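Local coordinates for protein arylesterase (Agrobacterium tumefaciens, PDB 3DCI) that probably hydrolyses ester bonds, as a member of the GDSL-like (SGNH) hydrolase family, and also binds zinc, at residues S32-A40 against S203-D211. Sequence-based numbering, arbitrary orientation.
Sequences SLTWGADPA and SPVDGVHLD. With ACY (acetic acid), chain M.
Ser32 and His209 face each other, Ser32 OG lying 3.0 Å from His209 NE2 near the plane of the imidazole. Both hold an acetate, probably from the crystallisation liquor: Ser32 N donates to its O and His209 NE2 to its OXT (2.9 Å), while Gly72 N and Asn112 ND2 bind it as well. At the other ring nitrogen, ND1 gives Asp206 OD2 a nearly straight hydrogen bond (2.6 Å, 175°), meeting OD2 on its syn side, with the oxygen in the imidazole plane. Asp206 suits this place because OD1 accepts from Val208 N (an Asx turn) and His209 N (an Asx motif), which with the ND1 bond fixes the carboxylate's rotation; CG between backbone N and carbonyl carbon (chi1 70°) turns it back to those N-H groups. Val208 CG1 covers one ring face.

Serine after the first strand, with aspartate and histidine before the last helix, matches the SGNH hydrolase triad, so these three are probably catalytic; Ser32 N, Gly72 N and Asn112 ND2 round the acetate are consistent with the family's oxyanion hole.

Apolar contacts join helix 32-35 and the loop after it to segment 203-211. Leu33's branched end lets CD2 reach His209 CD2 (3.8 Å), crossing at about a right angle, while CB meets Leu210 CD1. Pro39's rigid ring packs CG against Ser203 CB (3.6 Å) and CB against Val205 CB. Water bridges Ala37 O and Leu210 N.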
loop_
_atom_site.group_PDB
_atom_site.type_symbol
_atom_site.label_atom_id
_atom_site.label_comp_id
_atom_site.label_asym_id
_atom_site.label_seq_id
_atom_site.Cartn_x
_atom_site.Cartn_y
_atom_site.Cartn_z
ATOM N N SER A 32 16.630 6.704 -14.736
ATOM C CA SER A 32 17.181 7.985 -15.187
ATOM C C SER A 32 18.141 7.866 -16.396
ATOM O O SER A 32 18.337 8.845 -17.122
ATOM C CB SER A 32 17.829 8.771 -14.031
ATOM O OG SER A 32 19.148 8.347 -13.837
ATOM N N LEU A 33 18.713 6.685 -16.646
ATOM C CA LEU A 33 19.548 6.523 -17.858
ATOM C C LEU A 33 18.680 6.606 -19.131
ATOM O O LEU A 33 19.149 7.009 -20.190
ATOM C CB LEU A 33 20.338 5.205 -17.830
ATOM C CG LEU A 33 21.166 4.813 -16.580
ATOM C CD1 LEU A 33 21.957 3.521 -16.853
ATOM C CD2 LEU A 33 22.101 5.877 -16.112
ATOM N N THR A 34 17.411 6.240 -18.988
ATOM C CA THR A 34 16.429 6.250 -20.061
ATOM C C THR A 34 15.723 7.622 -20.130
ATOM O O THR A 34 15.527 8.168 -21.223
ATOM C CB THR A 34 15.422 5.104 -19.866
ATOM O OG1 THR A 34 16.130 3.854 -19.912
ATOM C CG2 THR A 34 14.274 5.160 -20.925
ATOM N N TRP A 35 15.379 8.188 -18.974
ATOM C CA TRP A 35 14.993 9.599 -18.885
ATOM C C TRP A 35 16.049 10.519 -19.535
ATOM O O TRP A 35 15.694 11.441 -20.257
ATOM C CB TRP A 35 14.757 9.993 -17.418
ATOM C CG TRP A 35 14.215 11.391 -17.257
ATOM C CD1 TRP A 35 12.968 11.843 -17.616
ATOM C CD2 TRP A 35 14.911 12.530 -16.746
ATOM N NE1 TRP A 35 12.836 13.177 -17.306
ATOM C CE2 TRP A 35 14.019 13.626 -16.793
ATOM C CE3 TRP A 35 16.200 12.727 -16.219
ATOM C CZ2 TRP A 35 14.383 14.896 -16.360
ATOM C CZ3 TRP A 35 16.546 13.965 -15.787
ATOM C CH2 TRP A 35 15.636 15.043 -15.843
ATOM N N GLY A 36 17.334 10.240 -19.266
ATOM C CA GLY A 36 18.464 10.994 -19.809
ATOM C C GLY A 36 19.005 12.005 -18.808
ATOM O O GLY A 36 19.016 13.186 -19.089
ATOM N N ALA A 37 19.454 11.560 -17.633
ATOM C CA ALA A 37 19.973 12.511 -16.644
ATOM C C ALA A 37 21.440 12.837 -16.942
ATOM O O ALA A 37 22.263 11.930 -17.152
ATOM C CB ALA A 37 19.820 11.997 -15.227
ATOM N N ASP A 38 21.751 14.122 -16.967
ATOM C CA ASP A 38 23.129 14.574 -17.048
ATOM C C ASP A 38 23.903 14.206 -15.772
ATOM O O ASP A 38 23.440 14.486 -14.662
ATOM C CB ASP A 38 23.154 16.079 -17.200
ATOM C CG ASP A 38 24.555 16.624 -17.357
ATOM O OD1 ASP A 38 25.061 16.569 -18.483
ATOM O OD2 ASP A 38 25.128 17.125 -16.363
ATOM N N PRO A 39 25.101 13.601 -15.920
ATOM C CA PRO A 39 25.881 13.196 -14.732
ATOM C C PRO A 39 26.220 14.359 -13.780
ATOM O O PRO A 39 26.175 14.177 -12.565
ATOM C CB PRO A 39 27.154 12.593 -15.342
ATOM C CG PRO A 39 26.711 12.143 -16.733
ATOM C CD PRO A 39 25.782 13.225 -17.173
ATOM N N ALA A 40 26.518 15.529 -14.335
ATOM C CA ALA A 40 26.905 16.708 -13.548
ATOM C C ALA A 40 25.702 17.416 -12.908
ATOM O O ALA A 40 25.616 17.549 -11.680
ATOM C CB ALA A 40 27.666 17.685 -14.421
ATOM N N SER A 203 29.698 7.661 -16.774
ATOM C CA SER A 203 30.542 8.862 -16.637
ATOM C C SER A 203 31.358 8.823 -15.333
ATOM O O SER A 203 30.838 8.426 -14.291
ATOM C CB SER A 203 29.664 10.110 -16.634
ATOM O OG SER A 203 30.434 11.275 -16.474
ATOM N N PRO A 204 32.629 9.255 -15.373
ATOM C CA PRO A 204 33.367 9.384 -14.113
ATOM C C PRO A 204 32.952 10.589 -13.251
ATOM O O PRO A 204 33.408 10.699 -12.112
ATOM C CB PRO A 204 34.811 9.535 -14.575
ATOM C CG PRO A 204 34.705 10.131 -15.945
ATOM C CD PRO A 204 33.449 9.605 -16.542
ATOM N N VAL A 205 32.120 11.487 -13.788
ATOM C CA VAL A 205 31.577 12.601 -13.011
ATOM C C VAL A 205 30.825 12.090 -11.768
ATOM O O VAL A 205 30.935 12.665 -10.692
ATOM C CB VAL A 205 30.655 13.503 -13.886
ATOM C CG1 VAL A 205 29.812 14.422 -13.031
ATOM C CG2 VAL A 205 31.489 14.338 -14.853
ATOM N N ASP A 206 30.064 11.006 -11.916
ATOM C CA ASP A 206 29.460 10.370 -10.747
ATOM C C ASP A 206 29.607 8.854 -10.678
ATOM O O ASP A 206 29.160 8.244 -9.707
ATOM C CB ASP A 206 27.991 10.787 -10.598
ATOM C CG ASP A 206 27.094 10.213 -11.658
ATOM O OD1 ASP A 206 27.533 9.423 -12.518
ATOM O OD2 ASP A 206 25.910 10.560 -11.604
ATOM N N GLY A 207 30.239 8.256 -11.678
ATOM C CA GLY A 207 30.425 6.811 -11.728
ATOM C C GLY A 207 29.200 6.000 -12.104
ATOM O O GLY A 207 29.272 4.780 -12.163
ATOM N N VAL A 208 28.073 6.657 -12.380
ATOM C CA VAL A 208 26.789 5.949 -12.527
ATOM C C VAL A 208 25.999 6.325 -13.804
ATOM O O VAL A 208 25.572 5.452 -14.558
ATOM C CB VAL A 208 25.908 6.156 -11.259
ATOM C CG1 VAL A 208 24.513 5.549 -11.438
ATOM C CG2 VAL A 208 26.627 5.587 -10.019
ATOM N N HIS A 209 25.821 7.618 -14.040
ATOM C CA HIS A 209 25.001 8.112 -15.143
ATOM C C HIS A 209 25.780 8.266 -16.436
ATOM O O HIS A 209 26.981 8.084 -16.448
ATOM C CB HIS A 209 24.328 9.432 -14.738
ATOM C CG HIS A 209 23.351 9.257 -13.626
ATOM N ND1 HIS A 209 23.664 9.534 -12.311
ATOM C CD2 HIS A 209 22.096 8.749 -13.619
ATOM C CE1 HIS A 209 22.632 9.223 -11.544
ATOM N NE2 HIS A 209 21.665 8.747 -12.310
ATOM N N LEU A 210 25.064 8.577 -17.516
ATOM C CA LEU A 210 25.633 8.628 -18.868
ATOM C C LEU A 210 25.639 10.046 -19.448
ATOM O O LEU A 210 24.651 10.772 -19.333
ATOM C CB LEU A 210 24.834 7.713 -19.800
ATOM C CG LEU A 210 24.729 6.254 -19.394
ATOM C CD1 LEU A 210 23.655 5.555 -20.242
ATOM C CD2 LEU A 210 26.093 5.608 -19.552
ATOM N N ASP A 211 26.747 10.444 -20.071
ATOM C CA ASP A 211 26.758 11.704 -20.793
ATOM C C ASP A 211 25.903 11.573 -22.074
ATOM O O ASP A 211 25.395 10.483 -22.379
ATOM C CB ASP A 211 28.182 12.229 -21.030
ATOM C CG ASP A 211 29.024 11.355 -21.932
ATOM O OD1 ASP A 211 28.502 10.495 -22.665
ATOM O OD2 ASP A 211 30.253 11.581 -21.920
HETATM C C ACY M . 18.905 6.348 -11.873
HETATM O O ACY M . 17.695 6.208 -12.057
HETATM O OXT ACY M . 19.357 7.305 -11.214
HETATM C CH3 ACY M . 19.892 5.344 -12.438
HETATM O O HOH W 1 22.245 9.309 -17.480
#